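Local coordinates for protein SidF, inhibitor of growth family, member 3 (Legionella pneumophila subsp. pneumophila, PDB 4FYE) that is a phosphoinositide phosphatase, probably hydrolysing the 3-phosphate of phosphatidylinositol 3,4,5-trisphosphate, at residues V354-T359 / Q382-F387; D317-N320 / Y326-D329; A559-H564 / L612-T617; P69-E74 / E143-V148. The protein carries 1 engineered substitution. One frame throughout, in Å; residues are numbered along the deposited sequence.

Contact 1: V354-T359 / Q382-F387; sequences VTECYT and QMMDAF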
loop_
_atom_site.group_PDB
_atom_site.type_symbol
_atom_site.label_atom_id
_atom_site.label_comp_id
_atom_site.label_asym_id
_atom_site.label_seq_id
_atom_site.Cartn_x
_atom_site.Cartn_y
_atom_site.Cartn_z
ATOM N N VAL A 354 -9.803 13.482 7.242
ATOM C CA VAL A 354 -8.856 12.594 6.801
ATOM C C VAL A 354 -8.750 12.861 5.351
ATOM O O VAL A 354 -9.741 13.190 4.741
ATOM C CB VAL A 354 -9.399 11.220 7.190
ATOM C CG1 VAL A 354 -9.906 10.418 6.026
ATOM C CG2 VAL A 354 -8.395 10.529 8.073
ATOM N N THR A 355 -7.546 12.784 4.798
ATOM C CA THR A 355 -7.429 12.811 3.319
ATOM C C THR A 355 -6.659 11.656 2.701
ATOM O O THR A 355 -5.543 11.354 3.086
ATOM C CB THR A 355 -7.173 14.217 2.704
ATOM O OG1 THR A 355 -6.266 14.145 1.579
ATOM C CG2 THR A 355 -6.753 15.268 3.711
ATOM N N GLU A 356 -7.304 10.943 1.781
ATOM C CA GLU A 356 -6.672 9.806 1.163
ATOM C C GLU A 356 -6.157 10.120 -0.231
ATOM O O GLU A 356 -6.906 10.654 -1.048
ATOM C CB GLU A 356 -7.638 8.650 1.092
ATOM C CG GLU A 356 -7.023 7.401 0.490
ATOM C CD GLU A 356 -8.045 6.299 0.110
ATOM O OE1 GLU A 356 -7.556 5.263 -0.418
ATOM O OE2 GLU A 356 -9.298 6.426 0.351
ATOM N N CYS A 357 -4.888 9.773 -0.500
ATOM C CA CYS A 357 -4.314 9.851 -1.848
ATOM C C CYS A 357 -4.010 8.423 -2.355
ATOM O O CYS A 357 -3.059 7.763 -1.921
ATOM C CB CYS A 357 -3.040 10.713 -1.853
ATOM S SG CYS A 357 -2.194 10.739 -3.486
ATOM N N TYR A 358 -4.831 7.929 -3.252
ATOM C CA TYR A 358 -4.691 6.556 -3.707
ATOM C C TYR A 358 -3.884 6.581 -5.009
ATOM O O TYR A 358 -4.382 6.996 -6.020
ATOM C CB TYR A 358 -6.100 5.941 -3.836
ATOM C CG TYR A 358 -6.132 4.568 -4.413
ATOM C CD1 TYR A 358 -5.156 3.624 -4.099
ATOM C CD2 TYR A 358 -7.164 4.175 -5.246
ATOM C CE1 TYR A 358 -5.204 2.343 -4.645
ATOM C CE2 TYR A 358 -7.192 2.919 -5.819
ATOM C CZ TYR A 358 -6.214 2.006 -5.529
ATOM O OH TYR A 358 -6.280 0.732 -6.095
ATOM N N THR A 359 -2.611 6.215 -5.013
ATOM C CA THR A 359 -1.960 6.137 -6.339
ATOM C C THR A 359 -2.076 4.705 -6.876
ATOM O O THR A 359 -1.336 3.812 -6.502
ATOM C CB THR A 359 -0.524 6.629 -6.324
ATOM O OG1 THR A 359 0.105 6.006 -5.256
ATOM C CG2 THR A 359 -0.466 8.200 -6.045
ATOM N N GLN A 382 -15.203 6.121 -8.040
ATOM C CA GLN A 382 -16.551 6.632 -7.814
ATOM C C GLN A 382 -16.915 6.654 -6.310
ATOM O O GLN A 382 -17.484 7.651 -5.795
ATOM C CB GLN A 382 -17.512 5.783 -8.645
ATOM C CG GLN A 382 -18.977 5.834 -8.279
ATOM C CD GLN A 382 -19.876 5.140 -9.302
ATOM O OE1 GLN A 382 -21.025 5.568 -9.504
ATOM N NE2 GLN A 382 -19.356 4.087 -9.975
ATOM N N MET A 383 -16.570 5.576 -5.597
ATOM C CA MET A 383 -16.841 5.513 -4.153
ATOM C C MET A 383 -15.952 6.504 -3.321
ATOM O O MET A 383 -16.426 7.152 -2.398
ATOM C CB MET A 383 -16.825 4.060 -3.633
ATOM C CG MET A 383 -17.619 3.055 -4.467
ATOM S SD MET A 383 -19.407 3.356 -4.757
ATOM C CE MET A 383 -19.413 4.868 -5.664
ATOM N N MET A 384 -14.681 6.643 -3.678
ATOM C CA MET A 384 -13.859 7.691 -3.091
ATOM C C MET A 384 -14.503 9.055 -3.259
ATOM O O MET A 384 -14.561 9.840 -2.292
ATOM C CB MET A 384 -12.407 7.695 -3.656
ATOM C CG MET A 384 -11.533 6.523 -3.191
ATOM S SD MET A 384 -9.859 6.638 -3.882
ATOM C CE MET A 384 -9.466 8.182 -3.099
ATOM N N ASP A 385 -14.975 9.357 -4.470
ATOM C CA ASP A 385 -15.622 10.673 -4.728
ATOM C C ASP A 385 -17.019 10.776 -4.097
ATOM O O ASP A 385 -17.497 11.887 -3.833
ATOM C CB ASP A 385 -15.701 11.006 -6.231
ATOM C CG ASP A 385 -14.505 11.839 -6.744
ATOM O OD1 ASP A 385 -13.848 12.587 -5.959
ATOM O OD2 ASP A 385 -14.224 11.731 -7.974
ATOM N N ALA A 386 -17.668 9.629 -3.882
ATOM C CA ALA A 386 -18.969 9.552 -3.187
ATOM C C ALA A 386 -18.839 10.112 -1.799
ATOM O O ALA A 386 -19.705 10.909 -1.354
ATOM C CB ALA A 386 -19.432 8.105 -3.091
ATOM N N PHE A 387 -17.757 9.717 -1.111
ATOM C CA PHE A 387 -17.519 10.226 0.246
ATOM C C PHE A 387 -16.851 11.583 0.265
ATOM O O PHE A 387 -16.962 12.296 1.275
ATOM C CB PHE A 387 -16.694 9.242 1.092
ATOM C CG PHE A 387 -17.520 8.162 1.784
ATOM C CD1 PHE A 387 -18.294 8.460 2.936
ATOM C CD2 PHE A 387 -17.497 6.842 1.326
ATOM C CE1 PHE A 387 -19.006 7.456 3.617
ATOM C CE2 PHE A 387 -18.227 5.838 2.011
ATOM C CZ PHE A 387 -18.964 6.147 3.169
#
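The thioether end of Met384 lodges between Glu356 and Tyr358, two residues whose side chains leave the same side of their strand. This is the tight part: SD lies 3.8 Å from CB of Tyr358 and 3.9 Å from its CD2, while the methyl CE turns to the carboxylate, 3.9 Å from OE2 of Glu356. Met384 keeps its chain straight through CG and SD and bends only at the last torsion (chi3 62°), which is how CE reaches Glu356 while the sulfur stays with the tyrosine. This is a Met-aromatic contact, oblique to the ring, with SD 5.1 Å from the Tyr358 ring centroid. It sets helix 373-387 against one side of the mixed four-stranded sheet to which strand 353-360 belongs. Away from the thioether the two backbones stand well apart, the nearest pair of CA atoms, those of Glu356 and Met384, being 8.6 Å from each other. No hydrogen bond joins the segments, and all three touching residues are buried; the loose part is the backbone spacing. The buried carboxylate of Glu356 takes its polar partners elsewhere: OE2 bonds Tyr410 and Gln298, and OE1 meets Arg273 in a salt bridge and Thr643 in a hydrogen bond.

Contact 2: D317-N320 / Y326-D329; sequences DLWN and YRPD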
loop_
_atom_site.group_PDB
_atom_site.type_symbol
_atom_site.label_atom_id
_atom_site.label_comp_id
_atom_site.label_asym_id
_atom_site.label_seq_id
_atom_site.Cartn_x
_atom_site.Cartn_y
_atom_site.Cartn_z
ATOM N N ASP A 317 0.357 15.798 22.347
ATOM C CA ASP A 317 -0.491 16.191 21.192
ATOM C C ASP A 317 -2.000 16.086 21.494
ATOM O O ASP A 317 -2.745 16.975 21.197
ATOM C CB ASP A 317 -0.195 15.303 19.980
ATOM C CG ASP A 317 1.148 15.628 19.264
ATOM O OD1 ASP A 317 1.673 16.769 19.401
ATOM O OD2 ASP A 317 1.688 14.719 18.554
ATOM N N LEU A 318 -2.472 14.997 22.070
ATOM C CA LEU A 318 -3.879 14.930 22.353
ATOM C C LEU A 318 -4.300 15.957 23.454
ATOM O O LEU A 318 -5.317 16.689 23.349
ATOM C CB LEU A 318 -4.231 13.499 22.775
ATOM C CG LEU A 318 -3.999 12.389 21.773
ATOM C CD1 LEU A 318 -3.694 11.067 22.469
ATOM C CD2 LEU A 318 -5.213 12.202 20.903
ATOM N N TRP A 319 -3.513 16.008 24.514
ATOM C CA TRP A 319 -3.664 16.972 25.523
ATOM C C TRP A 319 -3.815 18.385 25.029
ATOM O O TRP A 319 -4.674 19.139 25.532
ATOM C CB TRP A 319 -2.440 16.885 26.405
ATOM C CG TRP A 319 -2.514 17.723 27.645
ATOM C CD1 TRP A 319 -1.831 18.910 27.901
ATOM C CD2 TRP A 319 -3.329 17.466 28.844
ATOM N NE1 TRP A 319 -2.142 19.385 29.147
ATOM C CE2 TRP A 319 -3.049 18.573 29.770
ATOM C CE3 TRP A 319 -4.232 16.459 29.237
ATOM C CZ2 TRP A 319 -3.650 18.651 31.037
ATOM C CZ3 TRP A 319 -4.840 16.550 30.521
ATOM C CH2 TRP A 319 -4.563 17.621 31.391
ATOM N N ASN A 320 -2.978 18.792 24.081
ATOM C CA ASN A 320 -2.986 20.186 23.658
ATOM C C ASN A 320 -4.260 20.471 22.901
ATOM O O ASN A 320 -4.704 21.577 22.827
ATOM C CB ASN A 320 -1.754 20.539 22.795
ATOM C CG ASN A 320 -0.414 20.317 23.529
ATOM O OD1 ASN A 320 -0.229 20.686 24.702
ATOM N ND2 ASN A 320 0.543 19.721 22.813
ATOM N N TYR A 326 -12.064 20.983 29.830
ATOM C CA TYR A 326 -12.452 19.569 29.834
ATOM C C TYR A 326 -11.327 18.663 30.253
ATOM O O TYR A 326 -11.500 17.457 30.291
ATOM C CB TYR A 326 -12.965 19.128 28.481
ATOM C CG TYR A 326 -14.099 19.985 28.066
ATOM C CD1 TYR A 326 -15.279 19.998 28.806
ATOM C CD2 TYR A 326 -13.992 20.819 26.957
ATOM C CE1 TYR A 326 -16.330 20.819 28.447
ATOM C CE2 TYR A 326 -15.041 21.633 26.578
ATOM C CZ TYR A 326 -16.201 21.634 27.336
ATOM O OH TYR A 326 -17.240 22.443 26.974
ATOM N N ARG A 327 -10.165 19.213 30.551
ATOM C CA ARG A 327 -9.079 18.349 30.923
ATOM C C ARG A 327 -9.318 17.896 32.354
ATOM O O ARG A 327 -9.662 18.699 33.198
ATOM C CB ARG A 327 -7.751 19.079 30.832
ATOM C CG ARG A 327 -7.238 19.331 29.439
ATOM C CD ARG A 327 -6.200 20.443 29.528
ATOM N NE ARG A 327 -5.671 20.791 28.207
ATOM C CZ ARG A 327 -4.658 21.612 27.994
ATOM N NH1 ARG A 327 -4.029 22.186 28.998
ATOM N NH2 ARG A 327 -4.282 21.872 26.774
ATOM N N PRO A 328 -9.172 16.593 32.622
ATOM C CA PRO A 328 -9.272 16.148 34.012
ATOM C C PRO A 328 -8.013 16.542 34.798
ATOM O O PRO A 328 -6.879 16.503 34.268
ATOM C CB PRO A 328 -9.353 14.625 33.878
ATOM C CG PRO A 328 -8.578 14.329 32.640
ATOM C CD PRO A 328 -8.858 15.476 31.708
ATOM N N ASP A 329 -8.217 16.904 36.057
ATOM C CA ASP A 329 -7.111 17.294 36.922
ATOM C C ASP A 329 -6.115 16.151 37.061
ATOM O O ASP A 329 -4.914 16.365 36.917
ATOM C CB ASP A 329 -7.638 17.794 38.274
ATOM C CG ASP A 329 -9.022 17.230 38.610
ATOM O OD1 ASP A 329 -9.346 16.095 38.144
ATOM O OD2 ASP A 329 -9.778 17.930 39.335
#
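A cation-pi stack of Arg327 on Trp319 fastens the last turn of helix 315-320 to the loop that leads on to helix 335-349. The arginine chain, extended from CG to NE, runs across one face of the indole. Its CD sits above the six-membered ring, 3.7 Å from that ring's centroid, and its CZ above the five-membered ring, 3.9 Å from that centroid. Guanidinium and indole lie nearly flat on each other, with planes 26° apart. NE1 of Trp319 and NH1 of Arg327 come to 3.4 Å in this overlay; both are donors, so they are stacked and not bonded. With CG of Trp319 anti to its backbone nitrogen (chi1 -172°), the indole folds back beside its own carbonyl, and one guanidinium can serve both. Trp319 O receives two weak, strongly bent bonds, from NH2 of Arg327 at 3.0 Å and from NE of Arg327 at 3.3 Å. Ile322 O in the intervening loop is NE's stronger partner, so the arginine gathers carbonyls around the helix end, where positive charge is probably welcome. At the far rim of the indole, close to the ring plane, Pro328 O lies 3.9 Å from CH2 of Trp319.

Contact 3: A559-H564 / L612-T617; sequences AYYTEH and LYYENT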
loop_
_atom_site.group_PDB
_atom_site.type_symbol
_atom_site.label_atom_id
_atom_site.label_comp_id
_atom_site.label_asym_id
_atom_site.label_seq_id
_atom_site.Cartn_x
_atom_site.Cartn_y
_atom_site.Cartn_z
ATOM N N ALA A 559 0.476 24.640 -21.421
ATOM C CA ALA A 559 1.175 25.693 -22.152
ATOM C C ALA A 559 2.056 26.544 -21.226
ATOM O O ALA A 559 3.120 27.018 -21.648
ATOM C CB ALA A 559 0.194 26.575 -22.907
ATOM N N TYR A 560 1.614 26.743 -19.978
ATOM C CA TYR A 560 2.388 27.546 -19.039
ATOM C C TYR A 560 3.656 26.810 -18.651
ATOM O O TYR A 560 4.744 27.398 -18.635
ATOM C CB TYR A 560 1.586 27.810 -17.792
ATOM C CG TYR A 560 2.318 28.631 -16.757
ATOM C CD1 TYR A 560 3.226 28.033 -15.895
ATOM C CD2 TYR A 560 2.087 30.026 -16.636
ATOM C CE1 TYR A 560 3.899 28.767 -14.942
ATOM C CE2 TYR A 560 2.754 30.781 -15.679
ATOM C CZ TYR A 560 3.661 30.148 -14.827
ATOM O OH TYR A 560 4.338 30.851 -13.839
ATOM N N TYR A 561 3.527 25.522 -18.355
ATOM C CA TYR A 561 4.677 24.743 -17.932
ATOM C C TYR A 561 5.721 24.676 -19.029
ATOM O O TYR A 561 6.919 24.774 -18.773
ATOM C CB TYR A 561 4.272 23.324 -17.535
ATOM C CG TYR A 561 5.471 22.444 -17.286
ATOM C CD1 TYR A 561 6.236 22.602 -16.147
ATOM C CD2 TYR A 561 5.857 21.487 -18.203
ATOM C CE1 TYR A 561 7.344 21.817 -15.918
ATOM C CE2 TYR A 561 6.965 20.700 -17.983
ATOM C CZ TYR A 561 7.700 20.871 -16.836
ATOM O OH TYR A 561 8.801 20.097 -16.607
ATOM N N THR A 562 5.260 24.510 -20.256
ATOM C CA THR A 562 6.180 24.383 -21.365
ATOM C C THR A 562 6.999 25.650 -21.496
ATOM O O THR A 562 8.202 25.599 -21.720
ATOM C CB THR A 562 5.433 24.153 -22.680
ATOM O OG1 THR A 562 4.251 23.386 -22.429
ATOM C CG2 THR A 562 6.310 23.412 -23.651
ATOM N N GLU A 563 6.335 26.790 -21.360
ATOM C CA GLU A 563 7.009 28.077 -21.412
ATOM C C GLU A 563 7.984 28.336 -20.267
ATOM O O GLU A 563 9.081 28.838 -20.479
ATOM C CB GLU A 563 5.975 29.201 -21.455
ATOM C CG GLU A 563 5.731 29.770 -22.839
ATOM C CD GLU A 563 5.857 31.277 -22.866
ATOM O OE1 GLU A 563 6.897 31.790 -22.408
ATOM O OE2 GLU A 563 4.916 31.946 -23.340
ATOM N N HIS A 564 7.577 28.000 -19.051
ATOM C CA HIS A 564 8.328 28.402 -17.880
ATOM C C HIS A 564 9.252 27.378 -17.317
ATOM O O HIS A 564 9.968 27.640 -16.332
ATOM C CB HIS A 564 7.376 28.888 -16.808
ATOM C CG HIS A 564 6.357 29.865 -17.319
ATOM N ND1 HIS A 564 6.569 31.189 -17.325
ATOM C CD2 HIS A 564 5.099 29.666 -17.873
ATOM C CE1 HIS A 564 5.498 31.810 -17.844
ATOM N NE2 HIS A 564 4.601 30.875 -18.181
ATOM N N LEU A 612 6.951 14.941 -16.248
ATOM C CA LEU A 612 6.626 13.595 -16.716
ATOM C C LEU A 612 5.202 13.570 -17.264
ATOM O O LEU A 612 4.862 12.781 -18.166
ATOM C CB LEU A 612 6.762 12.601 -15.575
ATOM C CG LEU A 612 8.026 11.731 -15.301
ATOM C CD1 LEU A 612 9.116 11.677 -16.398
ATOM C CD2 LEU A 612 8.636 12.062 -13.961
ATOM N N TYR A 613 4.361 14.440 -16.712
ATOM C CA TYR A 613 2.943 14.390 -17.023
ATOM C C TYR A 613 2.697 15.242 -18.271
ATOM O O TYR A 613 2.186 14.740 -19.279
ATOM C CB TYR A 613 2.054 14.820 -15.813
ATOM C CG TYR A 613 0.588 14.953 -16.188
ATOM C CD1 TYR A 613 -0.175 13.830 -16.554
ATOM C CD2 TYR A 613 -0.007 16.224 -16.275
ATOM C CE1 TYR A 613 -1.488 13.967 -16.959
ATOM C CE2 TYR A 613 -1.326 16.391 -16.678
ATOM C CZ TYR A 613 -2.068 15.266 -17.008
ATOM O OH TYR A 613 -3.380 15.476 -17.396
ATOM N N TYR A 614 3.106 16.503 -18.222
ATOM C CA TYR A 614 2.830 17.403 -19.328
ATOM C C TYR A 614 3.567 17.030 -20.621
ATOM O O TYR A 614 2.959 17.099 -21.687
ATOM C CB TYR A 614 3.019 18.871 -18.925
ATOM C CG TYR A 614 2.010 19.344 -17.893
ATOM C CD1 TYR A 614 0.651 19.361 -18.196
ATOM C CD2 TYR A 614 2.404 19.817 -16.640
ATOM C CE1 TYR A 614 -0.284 19.804 -17.275
ATOM C CE2 TYR A 614 1.464 20.273 -15.707
ATOM C CZ TYR A 614 0.117 20.260 -16.033
ATOM O OH TYR A 614 -0.882 20.654 -15.150
ATOM N N GLU A 615 4.833 16.610 -20.520
ATOM C CA GLU A 615 5.643 16.064 -21.664
ATOM C C GLU A 615 5.249 14.627 -22.048
ATOM O O GLU A 615 5.729 14.069 -23.029
ATOM C CB GLU A 615 7.140 16.098 -21.339
ATOM C CG GLU A 615 7.649 17.512 -21.109
ATOM C CD GLU A 615 9.165 17.630 -20.993
ATOM O OE1 GLU A 615 9.888 16.625 -21.217
ATOM O OE2 GLU A 615 9.646 18.761 -20.693
ATOM N N ASN A 616 4.358 14.035 -21.254
ATOM C CA ASN A 616 3.825 12.733 -21.570
ATOM C C ASN A 616 4.960 11.731 -21.736
ATOM O O ASN A 616 4.950 10.866 -22.619
ATOM C CB ASN A 616 2.920 12.845 -22.810
ATOM C CG ASN A 616 2.142 11.570 -23.109
ATOM O OD1 ASN A 616 1.909 11.295 -24.286
ATOM N ND2 ASN A 616 1.769 10.764 -22.074
ATOM N N THR A 617 5.929 11.811 -20.828
ATOM C CA THR A 617 7.028 10.837 -20.794
ATOM C C THR A 617 6.913 9.747 -19.689
ATOM O O THR A 617 7.710 8.790 -19.642
ATOM C CB THR A 617 8.375 11.550 -20.698
ATOM O OG1 THR A 617 8.364 12.424 -19.558
ATOM C CG2 THR A 617 8.639 12.348 -21.986
#
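Tyr561 and Tyr614 meet with their rings turned obliquely to each other: the planes make 32° and the centroids are 5.8 Å apart. The touching is done by CB and the near ring atoms, CD2 above all, of each tyrosine. CD2 of Tyr561 approaches CB of Tyr614 at 3.9 Å, and in return CD2 of Tyr614 lies 4.1 Å from CB of Tyr561. Tyr561 has CG anti to the backbone nitrogen (chi1 172°), Tyr614 has it anti to the carbonyl carbon (chi1 -66°), and each ring is laid along the partner helix toward residues earlier in the sequence: Tyr561 on Gln610 and Glu611, Tyr614 on Asp554, Arg557 and Lys558. Within its own helix Tyr614 carries CD2 of Tyr613 over one face. Glu615 adds the outer edge of the contact, bringing OE2 to 4.3 Å from CE2 of Tyr561, too far for anything but loose packing. The chain then turns away in a Schellman motif. Asn616, with positive phi, donates its backbone N to Tyr613 O at 3.0 Å, and Thr617 N reaches Leu612 O in a weak bond of 3.0 Å. The pair thus joins the long helix 522-583, whose earlier part, up to residue 559, is predicted to be coiled coil, to the C-terminal end of the next helix in the chain, 590-614. Tyr613, bonded through OH to Asp554 of the long helix, and Tyr614 both lean on Val445, which places helix 438-458 alongside as the third element.

Contact 4: P69-E74 / E143-V148; sequences PDVIQE and EQLAKV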
loop_
_atom_site.group_PDB
_atom_site.type_symbol
_atom_site.label_atom_id
_atom_site.label_comp_id
_atom_site.label_asym_id
_atom_site.label_seq_id
_atom_site.Cartn_x
_atom_site.Cartn_y
_atom_site.Cartn_z
ATOM N N PRO A 69 16.356 -16.074 -3.219
ATOM C CA PRO A 69 15.422 -17.275 -3.270
ATOM C C PRO A 69 16.148 -18.560 -3.174
ATOM O O PRO A 69 17.223 -18.734 -3.769
ATOM C CB PRO A 69 14.832 -17.242 -4.651
ATOM C CG PRO A 69 15.151 -15.883 -5.167
ATOM C CD PRO A 69 16.354 -15.340 -4.478
ATOM N N ASP A 70 15.546 -19.490 -2.462
ATOM C CA ASP A 70 16.104 -20.812 -2.364
ATOM C C ASP A 70 14.981 -21.829 -2.618
ATOM O O ASP A 70 14.036 -21.875 -1.818
ATOM C CB ASP A 70 16.673 -20.968 -0.956
ATOM C CG ASP A 70 17.270 -22.383 -0.722
ATOM O OD1 ASP A 70 16.750 -23.372 -1.305
ATOM O OD2 ASP A 70 18.245 -22.515 0.047
ATOM N N VAL A 71 15.046 -22.640 -3.680
ATOM C CA VAL A 71 13.842 -23.462 -4.014
ATOM C C VAL A 71 13.500 -24.584 -3.029
ATOM O O VAL A 71 12.334 -24.896 -2.782
ATOM C CB VAL A 71 13.767 -23.992 -5.457
ATOM C CG1 VAL A 71 13.672 -22.845 -6.426
ATOM C CG2 VAL A 71 14.938 -24.857 -5.804
ATOM N N ILE A 72 14.509 -25.151 -2.414
ATOM C CA ILE A 72 14.225 -26.024 -1.257
ATOM C C ILE A 72 13.371 -25.398 -0.148
ATOM O O ILE A 72 12.361 -25.986 0.257
ATOM C CB ILE A 72 15.489 -26.625 -0.676
ATOM C CG1 ILE A 72 16.168 -27.401 -1.805
ATOM C CG2 ILE A 72 15.127 -27.616 0.466
ATOM C CD1 ILE A 72 17.538 -27.933 -1.380
ATOM N N GLN A 73 13.768 -24.216 0.310
ATOM C CA GLN A 73 13.025 -23.507 1.331
ATOM C C GLN A 73 11.618 -23.184 0.873
ATOM O O GLN A 73 10.699 -23.384 1.639
ATOM C CB GLN A 73 13.736 -22.245 1.816
ATOM C CG GLN A 73 15.108 -22.515 2.385
ATOM C CD GLN A 73 15.026 -23.393 3.601
ATOM O OE1 GLN A 73 14.275 -23.082 4.543
ATOM N NE2 GLN A 73 15.757 -24.516 3.585
ATOM N N GLU A 74 11.445 -22.736 -0.362
ATOM C CA GLU A 74 10.123 -22.352 -0.839
ATOM C C GLU A 74 9.253 -23.598 -0.972
ATOM O O GLU A 74 8.067 -23.565 -0.695
ATOM C CB GLU A 74 10.207 -21.640 -2.206
ATOM C CG GLU A 74 11.026 -20.339 -2.171
ATOM C CD GLU A 74 10.384 -19.230 -1.312
ATOM O OE1 GLU A 74 9.175 -19.273 -0.983
ATOM O OE2 GLU A 74 11.108 -18.301 -0.939
ATOM N N GLU A 143 16.522 -24.534 -13.545
ATOM C CA GLU A 143 16.246 -25.929 -13.831
ATOM C C GLU A 143 15.769 -26.620 -12.604
ATOM O O GLU A 143 14.999 -27.527 -12.708
ATOM C CB GLU A 143 17.447 -26.715 -14.328
ATOM C CG GLU A 143 17.758 -26.445 -15.776
ATOM C CD GLU A 143 19.015 -27.158 -16.268
ATOM O OE1 GLU A 143 19.229 -28.342 -15.879
ATOM O OE2 GLU A 143 19.773 -26.517 -17.048
ATOM N N GLN A 144 16.281 -26.231 -11.441
ATOM C CA GLN A 144 15.930 -26.942 -10.249
ATOM C C GLN A 144 14.485 -26.577 -9.945
ATOM O O GLN A 144 13.625 -27.423 -9.693
ATOM C CB GLN A 144 16.872 -26.561 -9.104
ATOM C CG GLN A 144 18.326 -26.931 -9.325
ATOM C CD GLN A 144 18.546 -28.335 -9.833
ATOM O OE1 GLN A 144 18.072 -29.354 -9.249
ATOM N NE2 GLN A 144 19.246 -28.410 -10.949
ATOM N N LEU A 145 14.213 -25.299 -10.088
ATOM C CA LEU A 145 12.924 -24.809 -9.876
ATOM C C LEU A 145 11.882 -25.509 -10.712
ATOM O O LEU A 145 10.853 -25.806 -10.156
ATOM C CB LEU A 145 12.912 -23.305 -10.088
ATOM C CG LEU A 145 11.699 -22.503 -9.666
ATOM C CD1 LEU A 145 12.027 -21.074 -9.261
ATOM C CD2 LEU A 145 10.783 -22.526 -10.882
ATOM N N ALA A 146 12.113 -25.756 -12.009
ATOM C CA ALA A 146 11.094 -26.440 -12.827
ATOM C C ALA A 146 10.910 -27.898 -12.313
ATOM O O ALA A 146 9.796 -28.420 -12.226
ATOM C CB ALA A 146 11.485 -26.457 -14.319
ATOM N N LYS A 147 12.007 -28.541 -11.984
ATOM C CA LYS A 147 11.950 -29.821 -11.339
ATOM C C LYS A 147 10.992 -29.791 -10.137
ATOM O O LYS A 147 10.099 -30.583 -10.006
ATOM C CB LYS A 147 13.356 -30.178 -10.840
ATOM C CG LYS A 147 14.094 -31.350 -11.517
ATOM C CD LYS A 147 14.953 -30.942 -12.697
ATOM C CE LYS A 147 16.415 -31.385 -12.523
ATOM N NZ LYS A 147 16.860 -32.786 -12.867
ATOM N N VAL A 148 11.231 -28.880 -9.221
ATOM C CA VAL A 148 10.484 -28.804 -7.993
ATOM C C VAL A 148 9.007 -28.469 -8.212
ATOM O O VAL A 148 8.144 -29.007 -7.507
ATOM C CB VAL A 148 11.168 -27.769 -7.065
ATOM C CG1 VAL A 148 10.236 -27.249 -6.009
ATOM C CG2 VAL A 148 12.365 -28.435 -6.401
#
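Val71 packs its two methyls against different residues of the segment 143-148, and this apolar meeting makes the whole contact. CG1 takes Leu145, lying 3.7 Å from its CD1 and 3.8 Å from its CB. CG2 faces the other two, 4.2 Å from CB of Gln144 and a looser 4.4 Å from CG2 of Val148. The first torsion of Val71 (chi1 -64°) puts CG1 anti to the carbonyl carbon, turned to Leu145, and leaves CG2 between backbone N and carbonyl carbon. Gln144 contributes only its aliphatic root, for its chain bends at chi2 and takes the amide elsewhere. The backbones are close, with 6.1 Å between the CA atoms of Val71 and Leu145.

No hydrogen bond crosses between the segments. Within 69-74, Asp70 is the N-cap of helix 71-92, its OD1 accepting a long, weak but straight bond from Gln73 N (3.5 Å, 164°), and its carbonyl O takes Glu74 N. The N-cap residue directly precedes Val71, the first of the helix.

Around this, helix 733-741 lies against Leu145 and Val148. Phe141 touches Val71 as well, and the valine's four neighbours, spaced i, i+3, i+4, i+7, are consistent with a knob-into-hole arrangement between helices.

In the fold
Along the chain the contacts come in the order 4, 2, 1, 3, each closing before the next opens. Contacts 1 and 2 are separated by helix 335-349, which ends just before strand 353-360; their centres are about 32 Å apart, one buried in the body of the domain and the other at its surface. Contact 3, a join between long helices, has its centre about 26 Å from that of contact 1. Contact 4 is remote, its centre about 42 Å from that of contact 1 and about 58 Å from that of contact 2, on the opposite side of the chain's centre from both. None touches another; they lie in separate parts of the phosphatase domain: sheet and helix, surface loop, and two helical regions.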